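Local coordinates for protein enoyl-CoA Hydratase (Thermus thermophilus, PDB 1UIY) that probably catalyses the reversible hydration of (2E)-enoyl-CoA to (3S)-3-hydroxyacyl-CoA in fatty acid metabolism and assembles as a dimer of trimers, at residues 1-15 and 27-41. Numbering follows the deposited sequence.
Sequences MVQVEKGHVAVVFLN and MALSLLQALDDLEAD
Leu38 and Val4 meet tip to tip, CD2 of the leucine 3.6 Å from CG1 of the valine, and this pair shows how a helix settles on a beta hairpin through branched aliphatic side chains. CD2 of Leu38 also lies 3.5 Å from Ala10 CB, whereas CD1 turns to Val12 CG2 at 3.5 Å. The leucine thus bridges the two strands. One turn earlier, Ala34 presents its methyl, with CB 4.0 Å from Val4 CG2. Val12 divides its branches; with CG1 anti to the backbone N (chi1 170°), that methyl reaches Leu31 CD1 at 3.7 Å while CG2 serves Leu38.

Selenomethionine Met27 closes the other end. Its bent chain brings SE to Val2 CG1 at 3.8 Å and places CE against Leu14 CB, the two side chains crossing at about a right angle. Beside it, Ser30 presents CB and OG to the methyls of Val2; OG is turned back onto its own helix by a 2.7 Å hydrogen bond to Met27 O, a carbonyl that also accepts Leu31 N from the same face. Past the C-terminal end of the helix, the extended Lys6 chain runs by Asp41, forming a long salt bridge from NZ to OD1 (3.6 Å), while Asp41 OD2 accepts from Gly43 N.

Helix 25-40 lies nearly antiparallel to strand 9-14 (171°), as the crossover of the beta-alpha-beta unit leading to strand 46-51 in the crotonase fold. Its far flank packs on helix 73-92 through Leu32 and Leu35, and helix 184-197 covers the opposite face of the hairpin at Val9 and Val11.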
HETATM    1  N   MSE A   1      19.589  30.722  11.946  1.00 84.10           N
HETATM    2  CA  MSE A   1      20.279  31.594  10.960  1.00 83.57           C
HETATM    3  C   MSE A   1      19.475  31.773   9.676  1.00 80.09           C
HETATM    4  O   MSE A   1      19.877  31.330   8.599  1.00 78.08           O
HETATM    5  CB  MSE A   1      21.680  31.048  10.646  1.00 88.79           C
HETATM    6  CG  MSE A   1      21.849  29.535  10.792  1.00 95.91           C
HETATM    7 SE   MSE A   1      21.887  28.895  12.644  1.00106.38          SE
HETATM    8  CE  MSE A   1      23.288  30.038  13.340  1.00103.57           C
ATOM      9  N   VAL A   2      18.328  32.430   9.812  1.00 77.43           N
ATOM     10  CA  VAL A   2      17.445  32.712   8.689  1.00 75.86           C
ATOM     11  C   VAL A   2      16.747  34.045   8.922  1.00 74.51           C
ATOM     12  O   VAL A   2      16.469  34.422  10.059  1.00 74.19           O
ATOM     13  CB  VAL A   2      16.369  31.618   8.509  1.00 75.72           C
ATOM     14  CG1 VAL A   2      17.005  30.335   8.006  1.00 75.32           C
ATOM     15  CG2 VAL A   2      15.652  31.376   9.824  1.00 75.25           C
ATOM     16  N   GLN A   3      16.472  34.760   7.837  1.00 73.59           N
ATOM     17  CA  GLN A   3      15.808  36.056   7.916  1.00 72.36           C
ATOM     18  C   GLN A   3      14.397  35.896   7.354  1.00 71.94           C
ATOM     19  O   GLN A   3      14.202  35.253   6.321  1.00 71.63           O
ATOM     20  CB  GLN A   3      16.603  37.091   7.107  1.00 71.81           C
ATOM     21  CG  GLN A   3      18.105  37.048   7.385  1.00 71.18           C
ATOM     22  CD  GLN A   3      18.921  37.934   6.463  1.00 70.22           C
ATOM     23  OE1 GLN A   3      18.824  37.841   5.242  1.00 69.51           O
ATOM     24  NE2 GLN A   3      19.744  38.791   7.048  1.00 70.47           N
ATOM     25  N   VAL A   4      13.418  36.487   8.028  1.00 71.24           N
ATOM     26  CA  VAL A   4      12.031  36.366   7.597  1.00 70.56           C
ATOM     27  C   VAL A   4      11.323  37.686   7.336  1.00 69.88           C
ATOM     28  O   VAL A   4      11.168  38.500   8.241  1.00 70.07           O
ATOM     29  CB  VAL A   4      11.204  35.588   8.641  1.00 69.92           C
ATOM     30  CG1 VAL A   4       9.766  35.450   8.170  1.00 69.89           C
ATOM     31  CG2 VAL A   4      11.828  34.224   8.886  1.00 70.25           C
ATOM     32  N   GLU A   5      10.883  37.884   6.098  1.00 69.50           N
ATOM     33  CA  GLU A   5      10.159  39.096   5.737  1.00 70.27           C
ATOM     34  C   GLU A   5       8.676  38.754   5.686  1.00 69.84           C
ATOM     35  O   GLU A   5       8.175  38.282   4.662  1.00 69.38           O
ATOM     36  CB  GLU A   5      10.609  39.612   4.371  1.00 71.35           C
ATOM     37  CG  GLU A   5      12.096  39.842   4.264  1.00 75.28           C
ATOM     38  CD  GLU A   5      12.473  40.633   3.030  1.00 77.94           C
ATOM     39  OE1 GLU A   5      11.953  40.317   1.937  1.00 79.93           O
ATOM     40  OE2 GLU A   5      13.297  41.567   3.149  1.00 79.41           O
ATOM     41  N   LYS A   6       7.978  38.986   6.795  1.00 68.63           N
ATOM     42  CA  LYS A   6       6.557  38.674   6.858  1.00 68.26           C
ATOM     43  C   LYS A   6       5.777  39.398   5.773  1.00 67.95           C
ATOM     44  O   LYS A   6       6.231  40.409   5.243  1.00 69.22           O
ATOM     45  CB  LYS A   6       5.996  39.016   8.242  1.00 68.79           C
ATOM     46  CG  LYS A   6       6.633  38.211   9.372  1.00 69.97           C
ATOM     47  CD  LYS A   6       5.748  38.163  10.608  1.00 70.90           C
ATOM     48  CE  LYS A   6       6.303  37.197  11.646  1.00 71.83           C
ATOM     49  NZ  LYS A   6       5.315  36.912  12.730  1.00 72.20           N
ATOM     50  N   GLY A   7       4.607  38.861   5.441  1.00 67.00           N
ATOM     51  CA  GLY A   7       3.765  39.447   4.413  1.00 66.48           C
ATOM     52  C   GLY A   7       2.819  38.379   3.908  1.00 66.87           C
ATOM     53  O   GLY A   7       2.989  37.209   4.253  1.00 67.78           O
ATOM     54  N   HIS A   8       1.817  38.752   3.116  1.00 66.11           N
ATOM     55  CA  HIS A   8       0.888  37.756   2.593  1.00 64.71           C
ATOM     56  C   HIS A   8       1.712  36.619   2.016  1.00 62.54           C
ATOM     57  O   HIS A   8       1.397  35.445   2.202  1.00 63.08           O
ATOM     58  CB  HIS A   8      -0.019  38.367   1.527  1.00 67.24           C
ATOM     59  CG  HIS A   8      -1.212  39.065   2.097  1.00 71.74           C
ATOM     60  ND1 HIS A   8      -2.168  38.410   2.845  1.00 73.35           N
ATOM     61  CD2 HIS A   8      -1.592  40.365   2.055  1.00 73.49           C
ATOM     62  CE1 HIS A   8      -3.086  39.275   3.239  1.00 73.68           C
ATOM     63  NE2 HIS A   8      -2.760  40.469   2.773  1.00 74.24           N
ATOM     64  N   VAL A   9       2.780  36.990   1.321  1.00 58.69           N
ATOM     65  CA  VAL A   9       3.713  36.036   0.748  1.00 54.30           C
ATOM     66  C   VAL A   9       4.992  36.256   1.536  1.00 52.96           C
ATOM     67  O   VAL A   9       5.771  37.149   1.221  1.00 54.12           O
ATOM     68  CB  VAL A   9       3.992  36.327  -0.737  1.00 52.02           C
ATOM     69  CG1 VAL A   9       5.161  35.477  -1.213  1.00 51.28           C
ATOM     70  CG2 VAL A   9       2.757  36.036  -1.567  1.00 50.10           C
ATOM     71  N   ALA A  10       5.194  35.463   2.581  1.00 51.39           N
ATOM     72  CA  ALA A  10       6.386  35.598   3.410  1.00 50.65           C
ATOM     73  C   ALA A  10       7.611  35.076   2.669  1.00 51.13           C
ATOM     74  O   ALA A  10       7.487  34.260   1.753  1.00 51.61           O
ATOM     75  CB  ALA A  10       6.199  34.838   4.717  1.00 47.60           C
ATOM     76  N   VAL A  11       8.791  35.564   3.048  1.00 50.78           N
ATOM     77  CA  VAL A  11      10.031  35.107   2.428  1.00 51.25           C
ATOM     78  C   VAL A  11      11.075  34.761   3.485  1.00 52.29           C
ATOM     79  O   VAL A  11      11.369  35.564   4.371  1.00 53.78           O
ATOM     80  CB  VAL A  11      10.635  36.164   1.492  1.00 50.47           C
ATOM     81  CG1 VAL A  11      11.904  35.618   0.850  1.00 48.23           C
ATOM     82  CG2 VAL A  11       9.635  36.541   0.427  1.00 50.99           C
ATOM     83  N   VAL A  12      11.629  33.558   3.392  1.00 52.24           N
ATOM     84  CA  VAL A  12      12.643  33.126   4.338  1.00 51.90           C
ATOM     85  C   VAL A  12      13.978  32.966   3.632  1.00 53.10           C
ATOM     86  O   VAL A  12      14.076  32.291   2.605  1.00 53.22           O
ATOM     87  CB  VAL A  12      12.264  31.797   5.008  1.00 50.15           C
ATOM     88  CG1 VAL A  12      13.442  31.260   5.789  1.00 50.23           C
ATOM     89  CG2 VAL A  12      11.096  32.011   5.944  1.00 49.61           C
ATOM     90  N   PHE A  13      15.004  33.605   4.189  1.00 54.30           N
ATOM     91  CA  PHE A  13      16.341  33.548   3.617  1.00 53.65           C
ATOM     92  C   PHE A  13      17.281  32.719   4.477  1.00 53.71           C
ATOM     93  O   PHE A  13      17.352  32.901   5.694  1.00 51.91           O
ATOM     94  CB  PHE A  13      16.928  34.953   3.479  1.00 50.91           C
ATOM     95  CG  PHE A  13      16.020  35.935   2.804  1.00 48.69           C
ATOM     96  CD1 PHE A  13      14.890  36.424   3.456  1.00 49.10           C
ATOM     97  CD2 PHE A  13      16.314  36.410   1.526  1.00 47.63           C
ATOM     98  CE1 PHE A  13      14.068  37.377   2.845  1.00 47.99           C
ATOM     99  CE2 PHE A  13      15.501  37.359   0.905  1.00 46.17           C
ATOM    100  CZ  PHE A  13      14.379  37.845   1.564  1.00 47.20           C
ATOM    101  N   LEU A  14      17.993  31.801   3.835  1.00 55.34           N
ATOM    102  CA  LEU A  14      18.967  30.970   4.532  1.00 58.41           C
ATOM    103  C   LEU A  14      20.161  31.902   4.725  1.00 60.91           C
ATOM    104  O   LEU A  14      20.847  32.245   3.758  1.00 61.36           O
ATOM    105  CB  LEU A  14      19.352  29.766   3.665  1.00 56.51           C
ATOM    106  CG  LEU A  14      18.409  28.558   3.599  1.00 54.63           C
ATOM    107  CD1 LEU A  14      16.963  28.991   3.446  1.00 54.18           C
ATOM    108  CD2 LEU A  14      18.827  27.686   2.433  1.00 53.97           C
ATOM    109  N   ASN A  15      20.406  32.314   5.967  1.00 63.44           N
ATOM    110  CA  ASN A  15      21.486  33.256   6.239  1.00 64.91           C
ATOM    111  C   ASN A  15      22.820  32.667   6.689  1.00 65.61           C
ATOM    112  O   ASN A  15      23.076  32.502   7.879  1.00 65.56           O
ATOM    113  CB  ASN A  15      21.015  34.283   7.260  1.00 65.53           C
ATOM    114  CG  ASN A  15      21.596  35.645   7.008  1.00 68.00           C
ATOM    115  OD1 ASN A  15      21.274  36.607   7.704  1.00 69.39           O
ATOM    116  ND2 ASN A  15      22.460  35.740   5.999  1.00 68.16           N
HETATM  117  N   MSE A  27      20.993  25.259  11.380  1.00 58.69           N
HETATM  118  CA  MSE A  27      20.255  25.853  10.274  1.00 57.35           C
HETATM  119  C   MSE A  27      18.887  25.186  10.126  1.00 55.47           C
HETATM  120  O   MSE A  27      17.876  25.852   9.913  1.00 54.70           O
HETATM  121  CB  MSE A  27      21.068  25.702   8.985  1.00 59.04           C
HETATM  122  CG  MSE A  27      20.312  26.055   7.720  1.00 62.46           C
HETATM  123 SE   MSE A  27      19.893  27.928   7.534  1.00 65.23          SE
HETATM  124  CE  MSE A  27      21.030  28.309   6.019  1.00 64.94           C
ATOM    125  N   ALA A  28      18.866  23.863  10.244  1.00 54.01           N
ATOM    126  CA  ALA A  28      17.627  23.105  10.125  1.00 52.64           C
ATOM    127  C   ALA A  28      16.634  23.572  11.177  1.00 52.52           C
ATOM    128  O   ALA A  28      15.447  23.757  10.894  1.00 52.54           O
ATOM    129  CB  ALA A  28      17.909  21.627  10.295  1.00 50.60           C
ATOM    130  N   LEU A  29      17.132  23.770  12.391  1.00 52.47           N
ATOM    131  CA  LEU A  29      16.295  24.207  13.492  1.00 51.84           C
ATOM    132  C   LEU A  29      15.755  25.603  13.305  1.00 52.05           C
ATOM    133  O   LEU A  29      14.574  25.850  13.545  1.00 53.45           O
ATOM    134  CB  LEU A  29      17.067  24.132  14.802  1.00 52.28           C
ATOM    135  CG  LEU A  29      17.091  22.743  15.436  1.00 52.39           C
ATOM    136  CD1 LEU A  29      17.931  22.779  16.695  1.00 52.29           C
ATOM    137  CD2 LEU A  29      15.663  22.306  15.758  1.00 52.49           C
ATOM    138  N   SER A  30      16.612  26.520  12.883  1.00 51.42           N
ATOM    139  CA  SER A  30      16.170  27.892  12.685  1.00 52.79           C
ATOM    140  C   SER A  30      15.066  27.935  11.642  1.00 53.43           C
ATOM    141  O   SER A  30      14.094  28.688  11.774  1.00 53.76           O
ATOM    142  CB  SER A  30      17.337  28.766  12.236  1.00 54.00           C
ATOM    143  OG  SER A  30      17.906  28.275  11.035  1.00 59.14           O
ATOM    144  N   LEU A  31      15.216  27.117  10.604  1.00 53.15           N
ATOM    145  CA  LEU A  31      14.231  27.068   9.530  1.00 52.40           C
ATOM    146  C   LEU A  31      12.872  26.581  10.050  1.00 52.06           C
ATOM    147  O   LEU A  31      11.817  27.039   9.603  1.00 51.58           O
ATOM    148  CB  LEU A  31      14.739  26.166   8.397  1.00 50.53           C
ATOM    149  CG  LEU A  31      13.974  26.246   7.073  1.00 49.12           C
ATOM    150  CD1 LEU A  31      13.724  27.697   6.709  1.00 49.09           C
ATOM    151  CD2 LEU A  31      14.762  25.555   5.978  1.00 48.04           C
ATOM    152  N   LEU A  32      12.900  25.656  11.001  1.00 50.96           N
ATOM    153  CA  LEU A  32      11.661  25.146  11.566  1.00 51.27           C
ATOM    154  C   LEU A  32      10.953  26.257  12.339  1.00 51.31           C
ATOM    155  O   LEU A  32       9.787  26.566  12.084  1.00 51.37           O
ATOM    156  CB  LEU A  32      11.947  23.958  12.494  1.00 49.86           C
ATOM    157  CG  LEU A  32      12.478  22.688  11.823  1.00 49.71           C
ATOM    158  CD1 LEU A  32      12.722  21.623  12.863  1.00 49.98           C
ATOM    159  CD2 LEU A  32      11.479  22.193  10.796  1.00 49.11           C
ATOM    160  N   GLN A  33      11.675  26.858  13.277  1.00 51.47           N
ATOM    161  CA  GLN A  33      11.133  27.924  14.102  1.00 51.12           C
ATOM    162  C   GLN A  33      10.386  28.929  13.233  1.00 50.43           C
ATOM    163  O   GLN A  33       9.314  29.405  13.600  1.00 48.82           O
ATOM    164  CB  GLN A  33      12.266  28.614  14.862  1.00 52.16           C
ATOM    165  CG  GLN A  33      11.814  29.503  16.008  1.00 54.98           C
ATOM    166  CD  GLN A  33      11.059  28.736  17.088  1.00 58.20           C
ATOM    167  OE1 GLN A  33       9.866  28.445  16.949  1.00 58.96           O
ATOM    168  NE2 GLN A  33      11.761  28.394  18.170  1.00 58.97           N
ATOM    169  N   ALA A  34      10.949  29.244  12.073  1.00 50.57           N
ATOM    170  CA  ALA A  34      10.307  30.189  11.169  1.00 51.74           C
ATOM    171  C   ALA A  34       8.971  29.639  10.680  1.00 53.05           C
ATOM    172  O   ALA A  34       7.926  30.274  10.853  1.00 52.66           O
ATOM    173  CB  ALA A  34      11.210  30.470   9.983  1.00 51.23           C
ATOM    174  N   LEU A  35       9.018  28.454  10.071  1.00 52.69           N
ATOM    175  CA  LEU A  35       7.824  27.808   9.545  1.00 51.73           C
ATOM    176  C   LEU A  35       6.707  27.774  10.573  1.00 51.83           C
ATOM    177  O   LEU A  35       5.535  27.882  10.228  1.00 52.70           O
ATOM    178  CB  LEU A  35       8.162  26.394   9.070  1.00 51.29           C
ATOM    179  CG  LEU A  35       9.127  26.359   7.878  1.00 50.26           C
ATOM    180  CD1 LEU A  35       9.600  24.946   7.616  1.00 48.76           C
ATOM    181  CD2 LEU A  35       8.432  26.926   6.654  1.00 48.96           C
ATOM    182  N   ASP A  36       7.067  27.637  11.839  1.00 52.09           N
ATOM    183  CA  ASP A  36       6.064  27.621  12.898  1.00 53.79           C
ATOM    184  C   ASP A  36       5.410  28.981  13.016  1.00 53.51           C
ATOM    185  O   ASP A  36       4.196  29.106  12.884  1.00 54.06           O
ATOM    186  CB  ASP A  36       6.707  27.235  14.225  1.00 53.85           C
ATOM    187  CG  ASP A  36       7.182  25.810  14.224  1.00 56.12           C
ATOM    188  OD1 ASP A  36       7.711  25.381  13.176  1.00 58.51           O
ATOM    189  OD2 ASP A  36       7.033  25.120  15.254  1.00 57.47           O
ATOM    190  N   ASP A  37       6.220  30.000  13.270  1.00 54.56           N
ATOM    191  CA  ASP A  37       5.715  31.357  13.387  1.00 55.52           C
ATOM    192  C   ASP A  37       4.852  31.623  12.158  1.00 56.31           C
ATOM    193  O   ASP A  37       3.657  31.905  12.264  1.00 57.26           O
ATOM    194  CB  ASP A  37       6.877  32.353  13.422  1.00 56.62           C
ATOM    195  CG  ASP A  37       7.839  32.101  14.573  1.00 59.58           C
ATOM    196  OD1 ASP A  37       8.947  32.682  14.555  1.00 61.20           O
ATOM    197  OD2 ASP A  37       7.496  31.331  15.498  1.00 59.96           O
ATOM    198  N   LEU A  38       5.469  31.503  10.988  1.00 55.37           N
ATOM    199  CA  LEU A  38       4.790  31.735   9.727  1.00 54.36           C
ATOM    200  C   LEU A  38       3.513  30.916   9.547  1.00 54.59           C
ATOM    201  O   LEU A  38       2.577  31.362   8.885  1.00 54.16           O
ATOM    202  CB  LEU A  38       5.757  31.461   8.582  1.00 54.33           C
ATOM    203  CG  LEU A  38       6.972  32.388   8.564  1.00 53.73           C
ATOM    204  CD1 LEU A  38       8.097  31.763   7.764  1.00 53.45           C
ATOM    205  CD2 LEU A  38       6.567  33.733   7.990  1.00 53.42           C
ATOM    206  N   GLU A  39       3.458  29.722  10.125  1.00 54.72           N
ATOM    207  CA  GLU A  39       2.249  28.924   9.971  1.00 57.31           C
ATOM    208  C   GLU A  39       1.164  29.496  10.867  1.00 57.27           C
ATOM    209  O   GLU A  39      -0.028  29.351  10.586  1.00 57.50           O
ATOM    210  CB  GLU A  39       2.480  27.460  10.351  1.00 59.19           C
ATOM    211  CG  GLU A  39       1.440  26.530   9.733  1.00 62.15           C
ATOM    212  CD  GLU A  39       1.131  25.304  10.577  1.00 64.39           C
ATOM    213  OE1 GLU A  39       2.068  24.641  11.067  1.00 65.58           O
ATOM    214  OE2 GLU A  39      -0.068  24.991  10.737  1.00 66.41           O
ATOM    215  N   ALA A  40       1.599  30.150  11.943  1.00 56.76           N
ATOM    216  CA  ALA A  40       0.701  30.743  12.931  1.00 56.21           C
ATOM    217  C   ALA A  40       0.293  32.172  12.614  1.00 55.82           C
ATOM    218  O   ALA A  40      -0.548  32.741  13.298  1.00 54.32           O
ATOM    219  CB  ALA A  40       1.347  30.694  14.309  1.00 54.95           C
ATOM    220  N   ASP A  41       0.886  32.759  11.587  1.00 57.17           N
ATOM    221  CA  ASP A  41       0.540  34.126  11.239  1.00 59.01           C
ATOM    222  C   ASP A  41      -0.571  34.160  10.188  1.00 58.34           C
ATOM    223  O   ASP A  41      -0.334  33.908   9.005  1.00 60.11           O
ATOM    224  CB  ASP A  41       1.782  34.868  10.745  1.00 60.96           C
ATOM    225  CG  ASP A  41       1.528  36.348  10.552  1.00 64.88           C
ATOM    226  OD1 ASP A  41       2.517  37.106  10.427  1.00 67.63           O
ATOM    227  OD2 ASP A  41       0.341  36.753  10.524  1.00 64.88           O
TER